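Local coordinates for protein nucleoside diphosphate kinase (Encephalitozoon cuniculi, PDB 3MPD) that probably transfers the gamma phosphate of ATP to nucleoside diphosphates by a ping-pong mechanism through a phosphohistidine intermediate, making nucleoside triphosphates other than ATP, at residues Glu47-His52 with Glu64-Met69; Thr51-Leu56 with Ile117-Asp122. All blocks are in the same frame, centred on the assembly; numbering follows the deposited sequence.

Contact 1 (Glu47-His52 with Glu64-Met69); sequences EVLETH and EMVEDM
Facing each other through Leu-49 and Val-66, whose CA atoms lie 6.3 Å apart, the helical segments Glu-47 to His-52 and Glu-64 to Met-69 run in largely opposing directions, with N-to-C directions 126° apart and axes that come within 9.9 Å. Leu-49 makes the largest contribution. Its chi1 of -73° turns CG toward the second helix, and chi2 of 169° then lays both methyls against it. There they divide the work: CD1 rests 3.6 Å from the backbone O of Val-66, while CD2 presses on CB of Met-69 at the same distance, 3.6 Å. Nearer the root of the leucine, its CB meets CG1 of Val-66 at 3.9 Å, the valine branch that is anti to its own backbone N. Met-69 touches chiefly through CB; bends at chi2 and chi3 fold its chain so that CE comes back to 4.2 Å from CD2 of Leu-49. At the margin, the aliphatic CG of Glu-50 grazes CG2 of Val-66, and the carboxylate beyond it forms a weak, long ion pair with Arg-46. Leu-49 is enclosed further by Pro-44, Met-70 and Trp-134. The pair is the helical hairpin that flanks the nucleotide cleft in NDP kinases, and Met-69 brings it against Lys-13, an ATP-binding residue by similarity. Apart from the methyl on the carbonyl O of Val-66, the three buried side chains meet through carbon alone, so van der Waals contact and exclusion of water hold the helices together, while the carboxylate of Glu-50 stays at the rim.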
ATOM      1  N   GLU A  47       4.339  12.175 -19.676  1.00 49.29           N
ATOM      2  CA  GLU A  47       3.055  12.531 -20.284  1.00 50.03           C
ATOM      3  C   GLU A  47       1.926  12.465 -19.267  1.00 46.42           C
ATOM      4  O   GLU A  47       1.085  13.358 -19.224  1.00 45.35           O
ATOM      5  CB  GLU A  47       2.726  11.613 -21.479  1.00 53.86           C
ATOM      6  CG  GLU A  47       3.936  11.211 -22.331  1.00 61.46           C
ATOM      7  CD  GLU A  47       4.705  10.003 -21.763  1.00 64.80           C
ATOM      8  OE1 GLU A  47       5.800  10.218 -21.185  1.00 64.18           O
ATOM      9  OE2 GLU A  47       4.215   8.847 -21.899  1.00 67.85           O
ATOM     10  N   VAL A  48       1.891  11.399 -18.469  1.00 45.24           N
ATOM     11  CA  VAL A  48       0.902  11.303 -17.402  1.00 43.66           C
ATOM     12  C   VAL A  48       0.995  12.466 -16.386  1.00 40.50           C
ATOM     13  O   VAL A  48      -0.029  13.028 -16.004  1.00 38.98           O
ATOM     14  CB  VAL A  48       0.907   9.919 -16.697  1.00 44.71           C
ATOM     15  CG1 VAL A  48       2.240   9.625 -16.059  1.00 46.02           C
ATOM     16  CG2 VAL A  48      -0.189   9.842 -15.629  1.00 44.61           C
ATOM     17  N   LEU A  49       2.210  12.841 -15.982  1.00 39.57           N
ATOM     18  CA  LEU A  49       2.401  13.966 -15.046  1.00 37.70           C
ATOM     19  C   LEU A  49       1.887  15.296 -15.597  1.00 38.00           C
ATOM     20  O   LEU A  49       1.238  16.067 -14.881  1.00 37.63           O
ATOM     21  CB  LEU A  49       3.866  14.093 -14.634  1.00 37.11           C
ATOM     22  CG  LEU A  49       4.341  13.003 -13.673  1.00 37.34           C
ATOM     23  CD1 LEU A  49       5.835  13.057 -13.544  1.00 37.25           C
ATOM     24  CD2 LEU A  49       3.660  13.114 -12.308  1.00 36.78           C
ATOM     25  N   GLU A  50       2.162  15.540 -16.882  1.00 39.68           N
ATOM     26  CA  GLU A  50       1.695  16.734 -17.597  1.00 40.75           C
ATOM     27  C   GLU A  50       0.163  16.811 -17.668  1.00 41.09           C
ATOM     28  O   GLU A  50      -0.417  17.892 -17.592  1.00 41.22           O
ATOM     29  CB  GLU A  50       2.339  16.797 -19.008  1.00 43.48           C
ATOM     30  CG  GLU A  50       3.861  17.014 -18.920  1.00 45.25           C
ATOM     31  CD  GLU A  50       4.618  16.977 -20.251  1.00 50.70           C
ATOM     32  OE1 GLU A  50       4.041  16.621 -21.305  1.00 54.27           O
ATOM     33  OE2 GLU A  50       5.824  17.312 -20.221  1.00 52.78           O
ATOM     34  N   THR A  51      -0.486  15.658 -17.806  1.00 41.60           N
ATOM     35  CA  THR A  51      -1.951  15.583 -17.752  1.00 43.11           C
ATOM     36  C   THR A  51      -2.454  15.815 -16.322  1.00 41.13           C
ATOM     37  O   THR A  51      -3.351  16.625 -16.102  1.00 42.08           O
ATOM     38  CB  THR A  51      -2.456  14.222 -18.245  1.00 44.37           C
ATOM     39  OG1 THR A  51      -1.890  13.964 -19.527  1.00 47.72           O
ATOM     40  CG2 THR A  51      -3.992  14.192 -18.328  1.00 46.87           C
ATOM     41  N   HIS A  52      -1.879  15.084 -15.365  1.00 39.98           N
ATOM     42  CA  HIS A  52      -2.192  15.257 -13.928  1.00 39.13           C
ATOM     43  C   HIS A  52      -2.105  16.724 -13.498  1.00 38.61           C
ATOM     44  O   HIS A  52      -3.000  17.230 -12.816  1.00 40.02           O
ATOM     45  CB  HIS A  52      -1.274  14.386 -13.059  1.00 37.94           C
ATOM     46  CG  HIS A  52      -1.565  14.475 -11.587  1.00 38.35           C
ATOM     47  ND1 HIS A  52      -2.337  13.546 -10.918  1.00 40.40           N
ATOM     48  CD2 HIS A  52      -1.184  15.383 -10.657  1.00 39.76           C
ATOM     49  CE1 HIS A  52      -2.417  13.880  -9.640  1.00 41.79           C
ATOM     50  NE2 HIS A  52      -1.731  14.996  -9.458  1.00 40.82           N
ATOM     51  N   GLU A  64      10.335  21.885 -13.978  1.00 35.15           N
ATOM     52  CA  GLU A  64      10.993  21.432 -12.760  1.00 34.76           C
ATOM     53  C   GLU A  64       9.999  20.661 -11.864  1.00 33.09           C
ATOM     54  O   GLU A  64      10.348  19.605 -11.383  1.00 33.09           O
ATOM     55  CB  GLU A  64      11.621  22.598 -11.987  1.00 34.39           C
ATOM     56  CG  GLU A  64      12.910  23.208 -12.592  1.00 37.53           C
ATOM     57  CD  GLU A  64      12.672  24.155 -13.775  1.00 39.01           C
ATOM     58  OE1 GLU A  64      11.516  24.331 -14.223  1.00 35.99           O
ATOM     59  OE2 GLU A  64      13.669  24.732 -14.268  1.00 43.53           O
ATOM     60  N   MET A  65       8.770  21.169 -11.683  1.00 32.19           N
ATOM     61  CA  MET A  65       7.761  20.485 -10.844  1.00 32.88           C
ATOM     62  C   MET A  65       7.480  19.084 -11.415  1.00 32.32           C
ATOM     63  O   MET A  65       7.391  18.114 -10.675  1.00 32.56           O
ATOM     64  CB  MET A  65       6.444  21.290 -10.711  1.00 32.85           C
ATOM     65  CG  MET A  65       6.578  22.722 -10.157  1.00 36.24           C
ATOM     66  SD  MET A  65       5.039  23.566  -9.583  1.00 43.51           S
ATOM     67  CE  MET A  65       4.360  24.379 -11.042  1.00 39.79           C
ATOM     68  N   VAL A  66       7.362  18.977 -12.735  1.00 32.11           N
ATOM     69  CA  VAL A  66       7.170  17.664 -13.369  1.00 32.91           C
ATOM     70  C   VAL A  66       8.403  16.748 -13.163  1.00 35.32           C
ATOM     71  O   VAL A  66       8.268  15.550 -12.845  1.00 34.90           O
ATOM     72  CB  VAL A  66       6.798  17.802 -14.878  1.00 34.44           C
ATOM     73  CG1 VAL A  66       6.837  16.440 -15.592  1.00 34.27           C
ATOM     74  CG2 VAL A  66       5.442  18.472 -15.025  1.00 32.17           C
ATOM     75  N   GLU A  67       9.591  17.320 -13.334  1.00 41.12           N
ATOM     76  CA  GLU A  67      10.851  16.589 -13.205  1.00 43.23           C
ATOM     77  C   GLU A  67      10.992  15.978 -11.822  1.00 41.59           C
ATOM     78  O   GLU A  67      11.395  14.818 -11.701  1.00 41.59           O
ATOM     79  CB  GLU A  67      12.024  17.531 -13.446  1.00 45.52           C
ATOM     80  CG  GLU A  67      13.074  17.029 -14.439  1.00 51.99           C
ATOM     81  CD  GLU A  67      12.626  17.173 -15.895  1.00 58.66           C
ATOM     82  OE1 GLU A  67      13.130  18.081 -16.617  1.00 61.02           O
ATOM     83  OE2 GLU A  67      11.757  16.369 -16.312  1.00 60.09           O
ATOM     84  N   ASP A  68      10.664  16.768 -10.798  1.00 40.11           N
ATOM     85  CA  ASP A  68      10.675  16.321  -9.408  1.00 39.46           C
ATOM     86  C   ASP A  68       9.789  15.089  -9.192  1.00 37.84           C
ATOM     87  O   ASP A  68      10.101  14.231  -8.354  1.00 37.94           O
ATOM     88  CB  ASP A  68      10.208  17.441  -8.456  1.00 38.89           C
ATOM     89  CG  ASP A  68      11.267  18.542  -8.241  1.00 43.22           C
ATOM     90  OD1 ASP A  68      12.475  18.325  -8.529  1.00 46.47           O
ATOM     91  OD2 ASP A  68      10.871  19.639  -7.768  1.00 45.87           O
ATOM     92  N   MET A  69       8.678  15.008  -9.923  1.00 36.61           N
ATOM     93  CA  MET A  69       7.752  13.891  -9.745  1.00 34.96           C
ATOM     94  C   MET A  69       8.223  12.671 -10.534  1.00 35.58           C
ATOM     95  O   MET A  69       7.662  11.595 -10.384  1.00 34.41           O
ATOM     96  CB  MET A  69       6.317  14.284 -10.115  1.00 34.17           C
ATOM     97  CG  MET A  69       5.617  15.104  -9.036  1.00 33.06           C
ATOM     98  SD  MET A  69       5.354  14.115  -7.554  1.00 32.05           S
ATOM     99  CE  MET A  69       4.130  12.961  -8.144  1.00 29.82           C
TER

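Contact 2 (Thr51-Leu56 with Ile117-Asp122); sequences THYSHL and IIHGSD
His-52 points the edge of its ring at the face of His-119 in a T-shaped stack, the ring centroids 4.4 Å apart and the planes at 72°. The leading atom is NE2 of His-52, which sits over one face of the His-119 ring, displaced toward the rim and 3.3 Å from its CE1. With CG anti to the backbone N (chi1 -178°), His-52 reaches from the end of its helix toward the strand, and His-119 extends to meet it from the opposite direction. Tyr-53 adds a second approach: its OH stops 4.0 Å from ND1 of His-119, and a water links the two, 2.6 Å from the tyrosine OH and 3.3 Å from that ND1. The water lies in the ring planes of both residues. CD2 of His-52 in turn stands over the centre of the Tyr-53 ring, 3.2 Å above its plane, packing the consecutive aromatic groups together. Farther out, ND1 of His-52 is hydrogen-bonded to Trp-134, and NE2 of His-119 to OE1 of Glu-130, which is also hydrogen-bonded to OG of Ser-121; backbone pairing with Met-11 fixes His-119 in the sheet. By similarity His-119 is the residue phosphorylated during catalysis, and Lys-13, which touches both it and Tyr-53, belongs to the ATP site. The Glu-130 bond at NE2 and the edge of His-52 against one face would limit rotation of the imidazole, while a water meets ND1, the nitrogen that would carry the phosphate in a pros-phosphohistidine intermediate.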
ATOM      1  N   THR A  51      -0.486  15.658 -17.806  1.00 41.60           N
ATOM      2  CA  THR A  51      -1.951  15.583 -17.752  1.00 43.11           C
ATOM      3  C   THR A  51      -2.454  15.815 -16.322  1.00 41.13           C
ATOM      4  O   THR A  51      -3.351  16.625 -16.102  1.00 42.08           O
ATOM      5  CB  THR A  51      -2.456  14.222 -18.245  1.00 44.37           C
ATOM      6  OG1 THR A  51      -1.890  13.964 -19.527  1.00 47.72           O
ATOM      7  CG2 THR A  51      -3.992  14.192 -18.328  1.00 46.87           C
ATOM      8  N   HIS A  52      -1.879  15.084 -15.365  1.00 39.98           N
ATOM      9  CA  HIS A  52      -2.192  15.257 -13.928  1.00 39.13           C
ATOM     10  C   HIS A  52      -2.105  16.724 -13.498  1.00 38.61           C
ATOM     11  O   HIS A  52      -3.000  17.230 -12.816  1.00 40.02           O
ATOM     12  CB  HIS A  52      -1.274  14.386 -13.059  1.00 37.94           C
ATOM     13  CG  HIS A  52      -1.565  14.475 -11.587  1.00 38.35           C
ATOM     14  ND1 HIS A  52      -2.337  13.546 -10.918  1.00 40.40           N
ATOM     15  CD2 HIS A  52      -1.184  15.383 -10.657  1.00 39.76           C
ATOM     16  CE1 HIS A  52      -2.417  13.880  -9.640  1.00 41.79           C
ATOM     17  NE2 HIS A  52      -1.731  14.996  -9.458  1.00 40.82           N
ATOM     18  N   TYR A  53      -1.043  17.404 -13.922  1.00 37.50           N
ATOM     19  CA  TYR A  53      -0.815  18.796 -13.529  1.00 37.77           C
ATOM     20  C   TYR A  53      -1.111  19.825 -14.638  1.00 38.88           C
ATOM     21  O   TYR A  53      -0.511  20.908 -14.636  1.00 38.77           O
ATOM     22  CB  TYR A  53       0.619  18.976 -12.978  1.00 36.12           C
ATOM     23  CG  TYR A  53       0.876  18.290 -11.636  1.00 38.35           C
ATOM     24  CD1 TYR A  53       0.241  18.730 -10.453  1.00 40.31           C
ATOM     25  CD2 TYR A  53       1.744  17.192 -11.544  1.00 40.62           C
ATOM     26  CE1 TYR A  53       0.475  18.096  -9.199  1.00 41.49           C
ATOM     27  CE2 TYR A  53       1.987  16.550 -10.294  1.00 41.97           C
ATOM     28  CZ  TYR A  53       1.351  17.009  -9.137  1.00 43.01           C
ATOM     29  OH  TYR A  53       1.584  16.357  -7.934  1.00 46.91           O
ATOM     30  N   SER A  54      -2.047  19.511 -15.546  1.00 40.84           N
ATOM     31  CA  SER A  54      -2.366  20.401 -16.685  1.00 43.63           C
ATOM     32  C   SER A  54      -2.797  21.806 -16.257  1.00 44.85           C
ATOM     33  O   SER A  54      -2.471  22.796 -16.922  1.00 45.30           O
ATOM     34  CB  SER A  54      -3.411  19.777 -17.615  1.00 46.47           C
ATOM     35  OG  SER A  54      -4.589  19.467 -16.895  1.00 49.02           O
ATOM     36  N   HIS A  55      -3.503  21.887 -15.129  1.00 45.28           N
ATOM     37  CA  HIS A  55      -3.892  23.178 -14.539  1.00 47.68           C
ATOM     38  C   HIS A  55      -2.686  24.037 -14.106  1.00 45.10           C
ATOM     39  O   HIS A  55      -2.829  25.237 -13.884  1.00 46.53           O
ATOM     40  CB  HIS A  55      -4.891  22.984 -13.373  1.00 49.96           C
ATOM     41  CG  HIS A  55      -4.373  22.131 -12.241  1.00 50.01           C
ATOM     42  ND1 HIS A  55      -4.236  20.759 -12.337  1.00 50.30           N
ATOM     43  CD2 HIS A  55      -4.000  22.456 -10.978  1.00 51.54           C
ATOM     44  CE1 HIS A  55      -3.784  20.281 -11.187  1.00 50.51           C
ATOM     45  NE2 HIS A  55      -3.637  21.291 -10.345  1.00 51.13           N
ATOM     46  N   LEU A  56      -1.511  23.418 -14.002  1.00 41.58           N
ATOM     47  CA  LEU A  56      -0.295  24.133 -13.625  1.00 40.26           C
ATOM     48  C   LEU A  56       0.576  24.501 -14.826  1.00 40.63           C
ATOM     49  O   LEU A  56       1.604  25.136 -14.635  1.00 40.48           O
ATOM     50  CB  LEU A  56       0.543  23.340 -12.594  1.00 37.58           C
ATOM     51  CG  LEU A  56      -0.115  22.801 -11.309  1.00 38.29           C
ATOM     52  CD1 LEU A  56       0.911  22.116 -10.384  1.00 37.20           C
ATOM     53  CD2 LEU A  56      -0.864  23.894 -10.546  1.00 39.19           C
ATOM     54  N   ILE A 117       5.702  15.801   0.147  1.00 18.50           N
ATOM     55  CA  ILE A 117       5.408  14.444   0.703  1.00 17.85           C
ATOM     56  C   ILE A 117       4.381  13.631  -0.094  1.00 18.62           C
ATOM     57  O   ILE A 117       4.515  12.406  -0.234  1.00 18.84           O
ATOM     58  CB  ILE A 117       4.938  14.487   2.196  1.00 16.64           C
ATOM     59  CG1 ILE A 117       5.887  15.325   3.075  1.00 17.77           C
ATOM     60  CG2 ILE A 117       4.742  13.064   2.761  1.00 16.13           C
ATOM     61  CD1 ILE A 117       7.362  14.815   3.066  1.00 19.15           C
ATOM     62  N   ILE A 118       3.314  14.301  -0.535  1.00 18.72           N
ATOM     63  CA  ILE A 118       2.090  13.611  -0.903  1.00 19.28           C
ATOM     64  C   ILE A 118       1.230  14.536  -1.767  1.00 21.12           C
ATOM     65  O   ILE A 118       1.313  15.784  -1.672  1.00 22.29           O
ATOM     66  CB  ILE A 118       1.296  13.160   0.410  1.00 19.06           C
ATOM     67  CG1 ILE A 118       0.133  12.216   0.111  1.00 18.62           C
ATOM     68  CG2 ILE A 118       0.838  14.375   1.242  1.00 17.18           C
ATOM     69  CD1 ILE A 118      -0.541  11.688   1.466  1.00 16.81           C
ATOM     70  N   HIS A 119       0.439  13.934  -2.646  1.00 21.53           N
ATOM     71  CA  HIS A 119      -0.591  14.649  -3.358  1.00 22.56           C
ATOM     72  C   HIS A 119      -1.938  14.112  -2.913  1.00 22.10           C
ATOM     73  O   HIS A 119      -2.098  12.892  -2.819  1.00 21.67           O
ATOM     74  CB  HIS A 119      -0.463  14.360  -4.855  1.00 24.82           C
ATOM     75  CG  HIS A 119      -1.698  14.706  -5.617  1.00 27.67           C
ATOM     76  ND1 HIS A 119      -1.955  15.983  -6.072  1.00 31.26           N
ATOM     77  CD2 HIS A 119      -2.766  13.953  -5.975  1.00 29.37           C
ATOM     78  CE1 HIS A 119      -3.127  16.002  -6.680  1.00 30.36           C
ATOM     79  NE2 HIS A 119      -3.635  14.780  -6.642  1.00 31.55           N
ATOM     80  N   GLY A 120      -2.928  14.983  -2.678  1.00 22.06           N
ATOM     81  CA  GLY A 120      -4.309  14.498  -2.528  1.00 21.44           C
ATOM     82  C   GLY A 120      -5.216  15.322  -3.418  1.00 24.08           C
ATOM     83  O   GLY A 120      -4.980  16.520  -3.576  1.00 22.83           O
ATOM     84  N   SER A 121      -6.252  14.705  -4.003  1.00 24.47           N
ATOM     85  CA  SER A 121      -7.174  15.458  -4.874  1.00 26.71           C
ATOM     86  C   SER A 121      -7.751  16.704  -4.188  1.00 27.59           C
ATOM     87  O   SER A 121      -7.990  16.695  -2.995  1.00 26.80           O
ATOM     88  CB  SER A 121      -8.334  14.570  -5.353  1.00 27.04           C
ATOM     89  OG  SER A 121      -7.854  13.373  -5.923  1.00 26.21           O
ATOM     90  N   ASP A 122      -7.993  17.765  -4.954  1.00 30.97           N
ATOM     91  CA  ASP A 122      -8.529  19.000  -4.374  1.00 32.86           C
ATOM     92  C   ASP A 122     -10.052  19.101  -4.465  1.00 34.02           C
ATOM     93  O   ASP A 122     -10.660  19.907  -3.768  1.00 35.21           O
ATOM     94  CB  ASP A 122      -7.826  20.259  -4.917  1.00 33.92           C
ATOM     95  CG  ASP A 122      -8.079  20.518  -6.395  1.00 38.59           C
ATOM     96  OD1 ASP A 122      -8.732  19.706  -7.103  1.00 40.52           O
ATOM     97  OD2 ASP A 122      -7.593  21.578  -6.866  1.00 41.18           O
TER
HETATM   98  O   HOH W   1       0.800  17.754  -5.874  1.00 30.49           O

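Overall arrangement
From the N terminus, strand 7-12 comes first and later pairs with strand 118-120; after helices 14-18 and 22-32 the chain passes through strand 35-42 into helix 46-52, where both contacts begin. Contact 1 closes a short loop of 11 residues by bringing helix 62-69 back against helix 46-52. Contact 2 closes a much longer one, 60 residues, and its second segment holds strand 118-120, one of the sheet's two outermost strands in this chain. The contacts overlap at Thr-51 and His-52, and segment 64-69 lies inside the longer loop. CG of Met-69 packs 4.1 Å from CE2 of Tyr-53, so the helix pair abuts the tyrosine that reaches toward His-119, the probable catalytic residue.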